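Local atomic coordinates of gamma-glutamyl-gamma-aminobutyrate hydrolase PuuD (Escherichia coli, PDB entry 6VTV), a protein that hydrolyses the gamma-glutamyl linkage of gamma-glutamyl-gamma-aminobutyrate, releasing glutamate and 4-aminobutanoate in the last step of putrescine breakdown. Residues B[32-37]-B[224-229]; B[68-73]-B[115-120]; B[99-104]-B[121-126]; B[106-111]-B[212-217]. All coordinates share one frame; numbering follows the deposited sequence.

Interaction 1 of 4, residues B[32-37]-B[224-229]; sequences QEKYLN and QWHPEW
Lys34 and Tyr35, at the start of helix 33-42, close around the carboxylate of Glu228. One oxygen does most of the work: Glu228 OE2 takes a salt bridge from Lys34 NZ (2.8 Å) on its anti lone pair and the N-H of His226 on its syn lone pair, with ND1 at 2.6 Å and the oxygen nearly in the imidazole plane. Glu228 reaches this place by a sharp bend, chi2 -82°, which turns CD back over the phenol of Tyr35. Carboxylate and ring are stacked, their planes 18° apart, and Glu228 CD comes 3.3 Å from Tyr35 CE1; CG adds a CH-pi contact over the same ring. Tyr35 OH lies at the edge of His226, 3.1 Å from CE1. Chi4 of Lys34 (76°) bends NZ off the line of the chain, and NZ also donates to Gln32 OE1 at 2.8 Å, while Lys34 CD rests against the edge of Trp229 at CE3. His226 and Glu228 are the predicted partners of the nucleophile Cys118, and the geometry is consistent with the Cys-His-Glu triad of class I glutamine amidotransferases, Glu228 fixing the rotation of the imidazole. Tyr157 stacks on Trp229 and meets His226 edge-to-face; Ile117 of strand 114-117 touches Tyr35 and Glu228, Pro227 packs on helix 235-254, and Gln32 pairs with a strand of the second subunit.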
loop_
_atom_site.group_PDB
_atom_site.type_symbol
_atom_site.label_atom_id
_atom_site.label_comp_id
_atom_site.label_asym_id
_atom_site.label_seq_id
_atom_site.Cartn_x
_atom_site.Cartn_y
_atom_site.Cartn_z
ATOM N N GLN B 32 1.535 -7.884 -2.159
ATOM C CA GLN B 32 2.629 -8.594 -2.805
ATOM C C GLN B 32 3.061 -7.873 -4.076
ATOM O O GLN B 32 2.232 -7.357 -4.832
ATOM C CB GLN B 32 2.213 -10.031 -3.121
ATOM C CG GLN B 32 2.196 -10.947 -1.906
ATOM C CD GLN B 32 1.907 -12.388 -2.270
ATOM O OE1 GLN B 32 1.357 -12.670 -3.333
ATOM N NE2 GLN B 32 2.275 -13.310 -1.387
ATOM N N GLU B 33 4.377 -7.837 -4.305
ATOM C CA GLU B 33 4.917 -7.070 -5.421
ATOM C C GLU B 33 4.500 -7.646 -6.771
ATOM O O GLU B 33 4.376 -6.894 -7.744
ATOM C CB GLU B 33 6.442 -6.999 -5.325
ATOM C CG GLU B 33 6.947 -6.068 -4.234
ATOM C CD GLU B 33 8.419 -5.727 -4.380
ATOM O OE1 GLU B 33 9.062 -6.233 -5.325
ATOM O OE2 GLU B 33 8.933 -4.953 -3.545
ATOM N N LYS B 34 4.278 -8.960 -6.856
ATOM C CA LYS B 34 3.936 -9.545 -8.149
ATOM C C LYS B 34 2.585 -9.050 -8.653
ATOM O O LYS B 34 2.383 -8.946 -9.868
ATOM C CB LYS B 34 3.961 -11.074 -8.078
ATOM C CG LYS B 34 3.079 -11.709 -7.014
ATOM C CD LYS B 34 3.101 -13.226 -7.181
ATOM C CE LYS B 34 2.592 -13.959 -5.948
ATOM N NZ LYS B 34 1.106 -13.914 -5.827
ATOM N N TYR B 35 1.655 -8.729 -7.750
ATOM C CA TYR B 35 0.421 -8.083 -8.184
ATOM C C TYR B 35 0.699 -6.683 -8.715
ATOM O O TYR B 35 0.052 -6.230 -9.666
ATOM C CB TYR B 35 -0.583 -8.035 -7.033
ATOM C CG TYR B 35 -1.069 -9.398 -6.602
ATOM C CD1 TYR B 35 -2.000 -10.097 -7.360
ATOM C CD2 TYR B 35 -0.586 -9.993 -5.445
ATOM C CE1 TYR B 35 -2.445 -11.346 -6.971
ATOM C CE2 TYR B 35 -1.022 -11.242 -5.049
ATOM C CZ TYR B 35 -1.949 -11.915 -5.817
ATOM O OH TYR B 35 -2.385 -13.158 -5.425
ATOM N N LEU B 36 1.675 -5.993 -8.119
ATOM C CA LEU B 36 2.025 -4.648 -8.562
ATOM C C LEU B 36 2.752 -4.675 -9.898
ATOM O O LEU B 36 2.475 -3.850 -10.777
ATOM C CB LEU B 36 2.887 -3.962 -7.505
ATOM C CG LEU B 36 2.131 -3.501 -6.264
ATOM C CD1 LEU B 36 3.092 -3.231 -5.121
ATOM C CD2 LEU B 36 1.318 -2.267 -6.596
ATOM N N ASN B 37 3.691 -5.610 -10.064
ATOM C CA ASN B 37 4.481 -5.670 -11.290
ATOM C C ASN B 37 3.597 -5.892 -12.511
ATOM O O ASN B 37 3.864 -5.346 -13.588
ATOM C CB ASN B 37 5.530 -6.777 -11.184
ATOM C CG ASN B 37 6.466 -6.587 -10.006
ATOM O OD1 ASN B 37 6.753 -5.461 -9.600
ATOM N ND2 ASN B 37 6.947 -7.693 -9.449
ATOM N N GLN B 224 -10.007 -17.238 -11.132
ATOM C CA GLN B 224 -9.642 -18.020 -9.958
ATOM C C GLN B 224 -8.152 -18.332 -9.904
ATOM O O GLN B 224 -7.618 -18.557 -8.812
ATOM C CB GLN B 224 -10.459 -19.317 -9.926
ATOM C CG GLN B 224 -10.224 -20.198 -8.707
ATOM C CD GLN B 224 -10.654 -19.541 -7.409
ATOM O OE1 GLN B 224 -11.837 -19.528 -7.065
ATOM N NE2 GLN B 224 -9.689 -18.995 -6.675
ATOM N N TRP B 225 -7.471 -18.331 -11.045
ATOM C CA TRP B 225 -6.044 -18.609 -11.083
ATOM C C TRP B 225 -5.263 -17.325 -10.802
ATOM O O TRP B 225 -5.825 -16.299 -10.411
ATOM C CB TRP B 225 -5.663 -19.241 -12.420
ATOM C CG TRP B 225 -5.957 -18.402 -13.627
ATOM C CD1 TRP B 225 -5.097 -17.555 -14.263
ATOM C CD2 TRP B 225 -7.187 -18.352 -14.362
ATOM N NE1 TRP B 225 -5.718 -16.972 -15.341
ATOM C CE2 TRP B 225 -7.002 -17.444 -15.424
ATOM C CE3 TRP B 225 -8.428 -18.984 -14.222
ATOM C CZ2 TRP B 225 -8.010 -17.151 -16.340
ATOM C CZ3 TRP B 225 -9.428 -18.690 -15.134
ATOM C CH2 TRP B 225 -9.213 -17.783 -16.178
ATOM N N HIS B 226 -3.942 -17.374 -10.997
ATOM C CA HIS B 226 -3.039 -16.276 -10.657
ATOM C C HIS B 226 -2.329 -15.798 -11.918
ATOM O O HIS B 226 -1.200 -16.225 -12.209
ATOM C CB HIS B 226 -2.029 -16.705 -9.593
ATOM C CG HIS B 226 -2.593 -16.743 -8.207
ATOM N ND1 HIS B 226 -2.218 -15.849 -7.228
ATOM C CD2 HIS B 226 -3.503 -17.567 -7.635
ATOM C CE1 HIS B 226 -2.872 -16.120 -6.113
ATOM N NE2 HIS B 226 -3.658 -17.159 -6.333
ATOM N N PRO B 227 -2.953 -14.902 -12.688
ATOM C CA PRO B 227 -2.279 -14.363 -13.878
ATOM C C PRO B 227 -1.183 -13.359 -13.557
ATOM O O PRO B 227 -0.408 -13.009 -14.455
ATOM C CB PRO B 227 -3.423 -13.706 -14.658
ATOM C CG PRO B 227 -4.399 -13.297 -13.599
ATOM C CD PRO B 227 -4.292 -14.317 -12.491
ATOM N N GLU B 228 -1.089 -12.887 -12.312
ATOM C CA GLU B 228 -0.035 -11.946 -11.952
ATOM C C GLU B 228 1.342 -12.596 -11.928
ATOM O O GLU B 228 2.350 -11.884 -11.967
ATOM C CB GLU B 228 -0.335 -11.319 -10.588
ATOM C CG GLU B 228 0.147 -12.147 -9.405
ATOM C CD GLU B 228 -0.810 -13.267 -9.039
ATOM O OE1 GLU B 228 -1.834 -13.433 -9.733
ATOM O OE2 GLU B 228 -0.537 -13.982 -8.050
ATOM N N TRP B 229 1.405 -13.926 -11.872
ATOM C CA TRP B 229 2.673 -14.642 -11.768
ATOM C C TRP B 229 3.464 -14.485 -13.059
ATOM O O TRP B 229 3.101 -15.063 -14.089
ATOM C CB TRP B 229 2.412 -16.114 -11.466
ATOM C CG TRP B 229 3.654 -16.942 -11.420
ATOM C CD1 TRP B 229 4.061 -17.860 -12.344
ATOM C CD2 TRP B 229 4.652 -16.937 -10.392
ATOM N NE1 TRP B 229 5.253 -18.423 -11.959
ATOM C CE2 TRP B 229 5.636 -17.875 -10.763
ATOM C CE3 TRP B 229 4.809 -16.232 -9.195
ATOM C CZ2 TRP B 229 6.762 -18.125 -9.980
ATOM C CZ3 TRP B 229 5.926 -16.481 -8.420
ATOM C CH2 TRP B 229 6.888 -17.419 -8.815
#

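Interaction 2 of 4, residues B[68-73]-B[115-120]; sequences GIYLPG and FAICRG
Leu71 O is approached by two groups of the neighbouring strand: the amide of Ile117 donates to it at 2.8 Å, and the CA-H of Ala116 makes a longer contact. The strands 68-71 and 114-117 run parallel in the central sheet, joined by helix 94-109 in a beta-alpha-beta crossover. Two further bonds continue the pairing, Leu71 N to Phe115 O (2.9 Å) and Phe115 N to Ile69 O (3.0 Å). On one face of the sheet Tyr70 and Phe115 run next to each other in the same direction, and Ile117 CD1 meets the edge of the Tyr70 ring. On the other, Leu71 CB packs on Ala116 CB at 3.8 Å. Beyond the strand, Cys118, the predicted nucleophile, turns sharply with phi 55° and psi -99° before helix 119-127 begins. The arrangement is consistent with the nucleophile elbow of class I amidotransferases. Gly120 follows in the helix, its CA 3.7 Å from Leu71 CB, while Gly73 CA sits 4.0 Å from Cys118 CB.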
loop_
_atom_site.group_PDB
_atom_site.type_symbol
_atom_site.label_atom_id
_atom_site.label_comp_id
_atom_site.label_asym_id
_atom_site.label_seq_id
_atom_site.Cartn_x
_atom_site.Cartn_y
_atom_site.Cartn_z
ATOM N N GLY B 68 -9.790 2.252 -11.867
ATOM C CA GLY B 68 -9.990 0.816 -11.858
ATOM C C GLY B 68 -9.743 0.260 -10.475
ATOM O O GLY B 68 -9.012 0.849 -9.669
ATOM N N ILE B 69 -10.370 -0.882 -10.205
ATOM C CA ILE B 69 -10.256 -1.567 -8.922
ATOM C C ILE B 69 -9.562 -2.902 -9.151
ATOM O O ILE B 69 -9.916 -3.641 -10.077
ATOM C CB ILE B 69 -11.629 -1.768 -8.255
ATOM C CG1 ILE B 69 -12.346 -0.426 -8.090
ATOM C CG2 ILE B 69 -11.472 -2.453 -6.906
ATOM C CD1 ILE B 69 -11.520 0.623 -7.378
ATOM N N TYR B 70 -8.584 -3.210 -8.302
ATOM C CA TYR B 70 -7.721 -4.376 -8.456
ATOM C C TYR B 70 -7.801 -5.196 -7.176
ATOM O O TYR B 70 -7.389 -4.730 -6.109
ATOM C CB TYR B 70 -6.285 -3.936 -8.747
ATOM C CG TYR B 70 -5.302 -5.035 -9.083
ATOM C CD1 TYR B 70 -5.695 -6.172 -9.779
ATOM C CD2 TYR B 70 -3.966 -4.918 -8.722
ATOM C CE1 TYR B 70 -4.781 -7.168 -10.089
ATOM C CE2 TYR B 70 -3.052 -5.904 -9.022
ATOM C CZ TYR B 70 -3.459 -7.025 -9.708
ATOM O OH TYR B 70 -2.536 -8.003 -10.008
ATOM N N LEU B 71 -8.340 -6.412 -7.277
ATOM C CA LEU B 71 -8.510 -7.291 -6.124
ATOM C C LEU B 71 -7.505 -8.433 -6.196
ATOM O O LEU B 71 -7.749 -9.431 -6.893
ATOM C CB LEU B 71 -9.939 -7.842 -6.069
ATOM C CG LEU B 71 -11.095 -6.843 -6.013
ATOM C CD1 LEU B 71 -12.407 -7.586 -5.863
ATOM C CD2 LEU B 71 -10.910 -5.850 -4.879
ATOM N N PRO B 72 -6.375 -8.347 -5.501
ATOM C CA PRO B 72 -5.393 -9.433 -5.552
ATOM C C PRO B 72 -5.872 -10.659 -4.792
ATOM O O PRO B 72 -6.799 -10.607 -3.981
ATOM C CB PRO B 72 -4.148 -8.830 -4.887
ATOM C CG PRO B 72 -4.419 -7.355 -4.776
ATOM C CD PRO B 72 -5.903 -7.216 -4.688
ATOM N N GLY B 73 -5.217 -11.779 -5.073
ATOM C CA GLY B 73 -5.416 -12.972 -4.280
ATOM C C GLY B 73 -4.722 -12.868 -2.935
ATOM O O GLY B 73 -3.983 -11.925 -2.647
ATOM N N PHE B 115 -10.828 -5.853 -11.816
ATOM C CA PHE B 115 -10.114 -7.079 -12.146
ATOM C C PHE B 115 -9.755 -7.776 -10.843
ATOM O O PHE B 115 -9.029 -7.216 -10.016
ATOM C CB PHE B 115 -8.859 -6.799 -12.976
ATOM C CG PHE B 115 -8.189 -8.040 -13.492
ATOM C CD1 PHE B 115 -8.942 -9.105 -13.961
ATOM C CD2 PHE B 115 -6.807 -8.143 -13.514
ATOM C CE1 PHE B 115 -8.332 -10.251 -14.436
ATOM C CE2 PHE B 115 -6.190 -9.287 -13.990
ATOM C CZ PHE B 115 -6.954 -10.341 -14.453
ATOM N N ALA B 116 -10.267 -8.991 -10.663
ATOM C CA ALA B 116 -10.153 -9.722 -9.412
ATOM C C ALA B 116 -9.429 -11.042 -9.637
ATOM O O ALA B 116 -9.660 -11.723 -10.641
ATOM C CB ALA B 116 -11.534 -9.970 -8.809
ATOM N N ILE B 117 -8.558 -11.401 -8.696
ATOM C CA ILE B 117 -7.700 -12.576 -8.808
ATOM C C ILE B 117 -7.908 -13.459 -7.584
ATOM O O ILE B 117 -7.783 -12.990 -6.446
ATOM C CB ILE B 117 -6.217 -12.183 -8.944
ATOM C CG1 ILE B 117 -5.970 -11.468 -10.276
ATOM C CG2 ILE B 117 -5.322 -13.413 -8.812
ATOM C CD1 ILE B 117 -4.527 -11.057 -10.491
ATOM N N CYS B 118 -8.222 -14.737 -7.826
ATOM C CA CYS B 118 -8.319 -15.772 -6.800
ATOM C C CYS B 118 -9.290 -15.372 -5.692
ATOM O O CYS B 118 -10.506 -15.523 -5.850
ATOM C CB CYS B 118 -6.933 -16.089 -6.225
ATOM S SG CYS B 118 -6.886 -17.513 -5.106
ATOM N N ARG B 119 -8.777 -14.867 -4.566
ATOM C CA ARG B 119 -9.669 -14.388 -3.513
ATOM C C ARG B 119 -10.568 -13.270 -4.020
ATOM O O ARG B 119 -11.708 -13.133 -3.561
ATOM C CB ARG B 119 -8.866 -13.909 -2.303
ATOM C CG ARG B 119 -9.725 -13.612 -1.083
ATOM C CD ARG B 119 -9.086 -12.550 -0.209
ATOM N NE ARG B 119 -9.334 -12.795 1.207
ATOM C CZ ARG B 119 -10.335 -12.257 1.894
ATOM N NH1 ARG B 119 -11.190 -11.439 1.295
ATOM N NH2 ARG B 119 -10.482 -12.536 3.181
ATOM N N GLY B 120 -10.074 -12.463 -4.960
ATOM C CA GLY B 120 -10.902 -11.416 -5.531
ATOM C C GLY B 120 -12.113 -11.964 -6.262
ATOM O O GLY B 120 -13.215 -11.422 -6.147
#

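Interaction 3 of 4, residues B[99-104]-B[121-126]; sequences LSMAII and LQELVV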
loop_
_atom_site.group_PDB
_atom_site.type_symbol
_atom_site.label_atom_id
_atom_site.label_comp_id
_atom_site.label_asym_id
_atom_site.label_seq_id
_atom_site.Cartn_x
_atom_site.Cartn_y
_atom_site.Cartn_z
ATOM N N LEU B 99 -13.485 -3.949 3.290
ATOM C CA LEU B 99 -13.111 -3.058 2.196
ATOM C C LEU B 99 -13.511 -3.635 0.843
ATOM O O LEU B 99 -14.004 -2.908 -0.026
ATOM C CB LEU B 99 -11.608 -2.779 2.236
ATOM C CG LEU B 99 -11.059 -1.905 1.105
ATOM C CD1 LEU B 99 -11.704 -0.527 1.128
ATOM C CD2 LEU B 99 -9.539 -1.794 1.178
ATOM N N SER B 100 -13.309 -4.942 0.649
ATOM C CA SER B 100 -13.617 -5.561 -0.637
ATOM C C SER B 100 -15.103 -5.469 -0.954
ATOM O O SER B 100 -15.488 -5.083 -2.063
ATOM C CB SER B 100 -13.161 -7.019 -0.640
ATOM O OG SER B 100 -11.748 -7.111 -0.580
ATOM N N MET B 101 -15.956 -5.826 0.010
ATOM C CA MET B 101 -17.395 -5.754 -0.220
ATOM C C MET B 101 -17.834 -4.329 -0.527
ATOM O O MET B 101 -18.645 -4.102 -1.433
ATOM C CB MET B 101 -18.156 -6.296 0.993
ATOM C CG MET B 101 -17.917 -7.769 1.285
ATOM S SD MET B 101 -18.333 -8.848 -0.096
ATOM C CE MET B 101 -16.746 -9.615 -0.410
ATOM N N ALA B 102 -17.297 -3.352 0.207
ATOM C CA ALA B 102 -17.716 -1.969 0.011
ATOM C C ALA B 102 -17.256 -1.438 -1.342
ATOM O O ALA B 102 -18.026 -0.786 -2.057
ATOM C CB ALA B 102 -17.182 -1.093 1.146
ATOM N N ILE B 103 -16.006 -1.712 -1.715
ATOM C CA ILE B 103 -15.480 -1.124 -2.942
ATOM C C ILE B 103 -16.014 -1.840 -4.182
ATOM O O ILE B 103 -16.102 -1.234 -5.255
ATOM C CB ILE B 103 -13.942 -1.100 -2.908
ATOM C CG1 ILE B 103 -13.410 -0.022 -3.855
ATOM C CG2 ILE B 103 -13.362 -2.465 -3.252
ATOM C CD1 ILE B 103 -11.998 0.412 -3.552
ATOM N N ILE B 104 -16.389 -3.116 -4.068
ATOM C CA ILE B 104 -17.014 -3.799 -5.199
ATOM C C ILE B 104 -18.387 -3.201 -5.483
ATOM O O ILE B 104 -18.689 -2.809 -6.615
ATOM C CB ILE B 104 -17.107 -5.315 -4.942
ATOM C CG1 ILE B 104 -15.726 -5.969 -5.004
ATOM C CG2 ILE B 104 -18.040 -5.968 -5.951
ATOM C CD1 ILE B 104 -15.718 -7.393 -4.484
ATOM N N LEU B 121 -11.921 -13.033 -7.041
ATOM C CA LEU B 121 -13.057 -13.689 -7.684
ATOM C C LEU B 121 -14.066 -14.156 -6.646
ATOM O O LEU B 121 -15.276 -13.957 -6.802
ATOM C CB LEU B 121 -12.580 -14.864 -8.543
ATOM C CG LEU B 121 -13.656 -15.819 -9.078
ATOM C CD1 LEU B 121 -13.323 -16.269 -10.490
ATOM C CD2 LEU B 121 -13.841 -17.039 -8.176
ATOM N N GLN B 122 -13.580 -14.786 -5.574
ATOM C CA GLN B 122 -14.467 -15.217 -4.501
ATOM C C GLN B 122 -15.128 -14.027 -3.819
ATOM O O GLN B 122 -16.283 -14.122 -3.387
ATOM C CB GLN B 122 -13.686 -16.062 -3.493
ATOM C CG GLN B 122 -13.044 -17.301 -4.111
ATOM C CD GLN B 122 -12.014 -17.948 -3.205
ATOM O OE1 GLN B 122 -11.662 -17.402 -2.159
ATOM N NE2 GLN B 122 -11.523 -19.115 -3.604
ATOM N N GLU B 123 -14.421 -12.900 -3.721
ATOM C CA GLU B 123 -15.048 -11.680 -3.225
ATOM C C GLU B 123 -16.136 -11.197 -4.177
ATOM O O GLU B 123 -17.199 -10.746 -3.735
ATOM C CB GLU B 123 -13.991 -10.594 -3.016
ATOM C CG GLU B 123 -13.116 -10.818 -1.794
ATOM C CD GLU B 123 -11.891 -9.925 -1.778
ATOM O OE1 GLU B 123 -11.541 -9.370 -2.840
ATOM O OE2 GLU B 123 -11.278 -9.776 -0.701
ATOM N N LEU B 124 -15.890 -11.291 -5.487
ATOM C CA LEU B 124 -16.896 -10.898 -6.469
ATOM C C LEU B 124 -18.141 -11.768 -6.357
ATOM O O LEU B 124 -19.271 -11.267 -6.398
ATOM C CB LEU B 124 -16.313 -10.986 -7.880
ATOM C CG LEU B 124 -16.151 -9.698 -8.689
ATOM C CD1 LEU B 124 -16.024 -10.023 -10.172
ATOM C CD2 LEU B 124 -17.316 -8.752 -8.443
ATOM N N VAL B 125 -17.948 -13.081 -6.225
ATOM C CA VAL B 125 -19.078 -14.002 -6.152
ATOM C C VAL B 125 -19.909 -13.727 -4.906
ATOM O O VAL B 125 -21.145 -13.689 -4.961
ATOM C CB VAL B 125 -18.579 -15.458 -6.194
ATOM C CG1 VAL B 125 -19.705 -16.424 -5.861
ATOM C CG2 VAL B 125 -17.984 -15.772 -7.560
ATOM N N VAL B 126 -19.249 -13.511 -3.768
ATOM C CA VAL B 126 -19.978 -13.288 -2.525
ATOM C C VAL B 126 -20.641 -11.915 -2.528
ATOM O O VAL B 126 -21.768 -11.756 -2.042
ATOM C CB VAL B 126 -19.039 -13.469 -1.318
ATOM C CG1 VAL B 126 -19.727 -13.041 -0.029
ATOM C CG2 VAL B 126 -18.585 -14.916 -1.220
#
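A chi1 of -67° sets Ser100 OG beside its own backbone N, and across the gap a chi2 of 167° sets Glu123 CD anti to CA, pushing the carboxylate out from helix 119-127 toward Ser100. Ser100 OG and Glu123 OE2 lie 2.7 Å apart. Ser100 OG is also within bonding distance of Arg96 O. The same OE2 receives salt bridges from Arg119 and Arg96; two guanidinium groups around a buried carboxylate would be expected to keep it ionised. Nearer the backbone, the Glu123 stem meets two methyl groups. Met101, bent at chi2 and chi3, lays its terminal methyl CE against Glu123 CB at 3.9 Å and close to Glu123 O at 3.5 Å, and Ile104 CD1 touches that CB as well, also at 3.9 Å. One step further along, Ile104 CG2 meets Leu124 CD2 at 3.8 Å, the two side chains crossing obliquely. Met101 SD reaches Val126 CG1 more loosely, at 4.4 Å. The two helix segments cross at -64° with axes 9.8 Å apart, a steep angle that confines the contact to a few residues. Both helices lie against the central sheet: Ile104 and Glu123 rest on Leu71 of strand 68-71, Ile103 packs on Ile69 and on Val17 of strand 13-23, and Leu121 touches Gln224 in the loop after strand 220-223.

Interaction 4 of 4, residues B[106-111]-B[212-217]; sequences AALERR and VSVINH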
loop_
_atom_site.group_PDB
_atom_site.type_symbol
_atom_site.label_atom_id
_atom_site.label_comp_id
_atom_site.label_asym_id
_atom_site.label_seq_id
_atom_site.Cartn_x
_atom_site.Cartn_y
_atom_site.Cartn_z
ATOM N N ALA B 106 -19.589 -0.344 -4.671
ATOM C CA ALA B 106 -19.470 1.028 -5.150
ATOM C C ALA B 106 -19.005 1.069 -6.600
ATOM O O ALA B 106 -19.534 1.844 -7.404
ATOM C CB ALA B 106 -18.513 1.810 -4.252
ATOM N N ALA B 107 -18.023 0.238 -6.955
ATOM C CA ALA B 107 -17.516 0.242 -8.323
ATOM C C ALA B 107 -18.536 -0.315 -9.309
ATOM O O ALA B 107 -18.520 0.056 -10.488
ATOM C CB ALA B 107 -16.211 -0.550 -8.408
ATOM N N LEU B 108 -19.422 -1.205 -8.857
ATOM C CA LEU B 108 -20.429 -1.748 -9.761
ATOM C C LEU B 108 -21.502 -0.719 -10.080
ATOM O O LEU B 108 -22.031 -0.702 -11.199
ATOM C CB LEU B 108 -21.052 -3.010 -9.165
ATOM C CG LEU B 108 -20.141 -4.237 -9.096
ATOM C CD1 LEU B 108 -20.904 -5.451 -8.591
ATOM C CD2 LEU B 108 -19.514 -4.519 -10.454
ATOM N N GLU B 109 -21.828 0.149 -9.122
ATOM C CA GLU B 109 -22.772 1.223 -9.391
ATOM C C GLU B 109 -22.142 2.328 -10.228
ATOM O O GLU B 109 -22.808 2.897 -11.099
ATOM C CB GLU B 109 -23.308 1.790 -8.076
ATOM C CG GLU B 109 -24.130 3.047 -8.252
ATOM C CD GLU B 109 -24.763 3.503 -6.959
ATOM O OE1 GLU B 109 -25.230 2.636 -6.189
ATOM O OE2 GLU B 109 -24.807 4.725 -6.717
ATOM N N ARG B 110 -20.870 2.642 -9.985
ATOM C CA ARG B 110 -20.162 3.667 -10.743
ATOM C C ARG B 110 -19.582 3.147 -12.052
ATOM O O ARG B 110 -18.952 3.923 -12.780
ATOM C CB ARG B 110 -19.042 4.269 -9.890
ATOM C CG ARG B 110 -19.511 4.807 -8.550
ATOM C CD ARG B 110 -18.416 5.579 -7.839
ATOM N NE ARG B 110 -18.908 6.201 -6.614
ATOM C CZ ARG B 110 -18.604 7.436 -6.233
ATOM N NH1 ARG B 110 -17.809 8.185 -6.984
ATOM N NH2 ARG B 110 -19.097 7.926 -5.103
ATOM N N ARG B 111 -19.770 1.861 -12.358
ATOM C CA ARG B 111 -19.264 1.245 -13.588
ATOM C C ARG B 111 -17.750 1.408 -13.711
ATOM O O ARG B 111 -17.210 1.584 -14.806
ATOM C CB ARG B 111 -19.989 1.796 -14.820
ATOM C CG ARG B 111 -21.493 1.931 -14.612
ATOM C CD ARG B 111 -22.287 1.954 -15.914
ATOM N NE ARG B 111 -21.496 2.377 -17.065
ATOM C CZ ARG B 111 -21.475 1.737 -18.229
ATOM N NH1 ARG B 111 -22.203 0.641 -18.399
ATOM N NH2 ARG B 111 -20.727 2.192 -19.226
ATOM N N VAL B 212 -15.513 -15.415 -13.764
ATOM C CA VAL B 212 -16.843 -14.816 -13.827
ATOM C C VAL B 212 -16.711 -13.376 -14.308
ATOM O O VAL B 212 -15.623 -12.799 -14.330
ATOM C CB VAL B 212 -17.573 -14.850 -12.467
ATOM C CG1 VAL B 212 -17.918 -16.272 -12.077
ATOM C CG2 VAL B 212 -16.726 -14.182 -11.390
ATOM N N SER B 213 -17.846 -12.797 -14.691
ATOM C CA SER B 213 -17.902 -11.384 -15.031
ATOM C C SER B 213 -19.302 -10.865 -14.737
ATOM O O SER B 213 -20.285 -11.605 -14.824
ATOM C CB SER B 213 -17.529 -11.126 -16.496
ATOM O OG SER B 213 -18.609 -11.406 -17.366
ATOM N N VAL B 214 -19.381 -9.587 -14.381
ATOM C CA VAL B 214 -20.655 -8.971 -14.028
ATOM C C VAL B 214 -21.387 -8.580 -15.305
ATOM O O VAL B 214 -20.851 -7.850 -16.145
ATOM C CB VAL B 214 -20.452 -7.754 -13.115
ATOM C CG1 VAL B 214 -21.761 -7.005 -12.928
ATOM C CG2 VAL B 214 -19.893 -8.189 -11.772
ATOM N N ILE B 215 -22.618 -9.072 -15.454
ATOM C CA ILE B 215 -23.451 -8.688 -16.585
ATOM C C ILE B 215 -23.838 -7.222 -16.450
ATOM O O ILE B 215 -24.030 -6.711 -15.337
ATOM C CB ILE B 215 -24.691 -9.595 -16.663
ATOM C CG1 ILE B 215 -24.272 -11.064 -16.695
ATOM C CG2 ILE B 215 -25.536 -9.262 -17.884
ATOM C CD1 ILE B 215 -25.421 -12.030 -16.507
ATOM N N ASN B 216 -23.935 -6.532 -17.588
ATOM C CA ASN B 216 -24.325 -5.126 -17.669
ATOM C C ASN B 216 -23.309 -4.196 -17.016
ATOM O O ASN B 216 -23.632 -3.046 -16.699
ATOM C CB ASN B 216 -25.718 -4.895 -17.070
ATOM C CG ASN B 216 -26.802 -5.652 -17.815
ATOM O OD1 ASN B 216 -26.775 -5.747 -19.042
ATOM N ND2 ASN B 216 -27.763 -6.193 -17.075
ATOM N N HIS B 217 -22.084 -4.670 -16.803
ATOM C CA HIS B 217 -20.969 -3.841 -16.388
ATOM C C HIS B 217 -19.902 -3.856 -17.476
ATOM O O HIS B 217 -19.634 -4.912 -18.058
ATOM C CB HIS B 217 -20.370 -4.334 -15.061
ATOM C CG HIS B 217 -19.361 -3.401 -14.466
ATOM N ND1 HIS B 217 -18.068 -3.307 -14.934
ATOM C CD2 HIS B 217 -19.455 -2.520 -13.442
ATOM C CE1 HIS B 217 -17.409 -2.408 -14.224
ATOM N NE2 HIS B 217 -18.228 -1.916 -13.311
#
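Val214, ending strand 209-214, turns its side chain to helix 94-109, and its CG2 packs against Leu108 CD2 at 3.9 Å. The chain then makes a type II beta turn from Val214 to His217. Within it, Asn216 comes near the helix end through its carbonyl, O lying 4.3 Å from Arg111 NH1, too far for a bond. The strand is antiparallel to 220-223 in the main sheet, and the turn abuts the place where helix 94-109 runs out and Arg111 leaves helical geometry with a positive phi. His217 closes the turn and carries most of the contact. Its CG is anti to the backbone N (chi1 -171°), and NE2 gives a weak hydrogen bond to Ala107 O, at the ring edge, 3.5 Å away. Leu108 CD2 meets His217 CD2 at 3.6 Å, the two side chains crossing at about a right angle. NE2 also comes 3.3 Å from Arg111 CA. The other ring nitrogen, ND1, is hydrogen-bonded to the backbone N of Phe219, the strongest polar partner of His217.

Interaction 2 lies at the centre of the chain, all its touching residues buried, and holds the sheet by backbone bonds. Interaction 1 borders it at the active site: His226 NE2 is 3.4 Å from Cys118 CB, and Tyr35 O probably bonds to Tyr70 OH, so the polar side-chain network of interaction 1 abuts the ends of the strands. Interactions 2 and 3 share helix 119-127, and Leu71 CD1 touches Ile104 CD1. Interactions 3 and 4 share helix 94-109, but the first is a buried carboxylate held by Ser100 and two arginines, with apolar contacts beside it, and the second, partly exposed, rests on apolar packing and one weak bond. Interaction 4 lies about 22 Å from interaction 1, centre to centre.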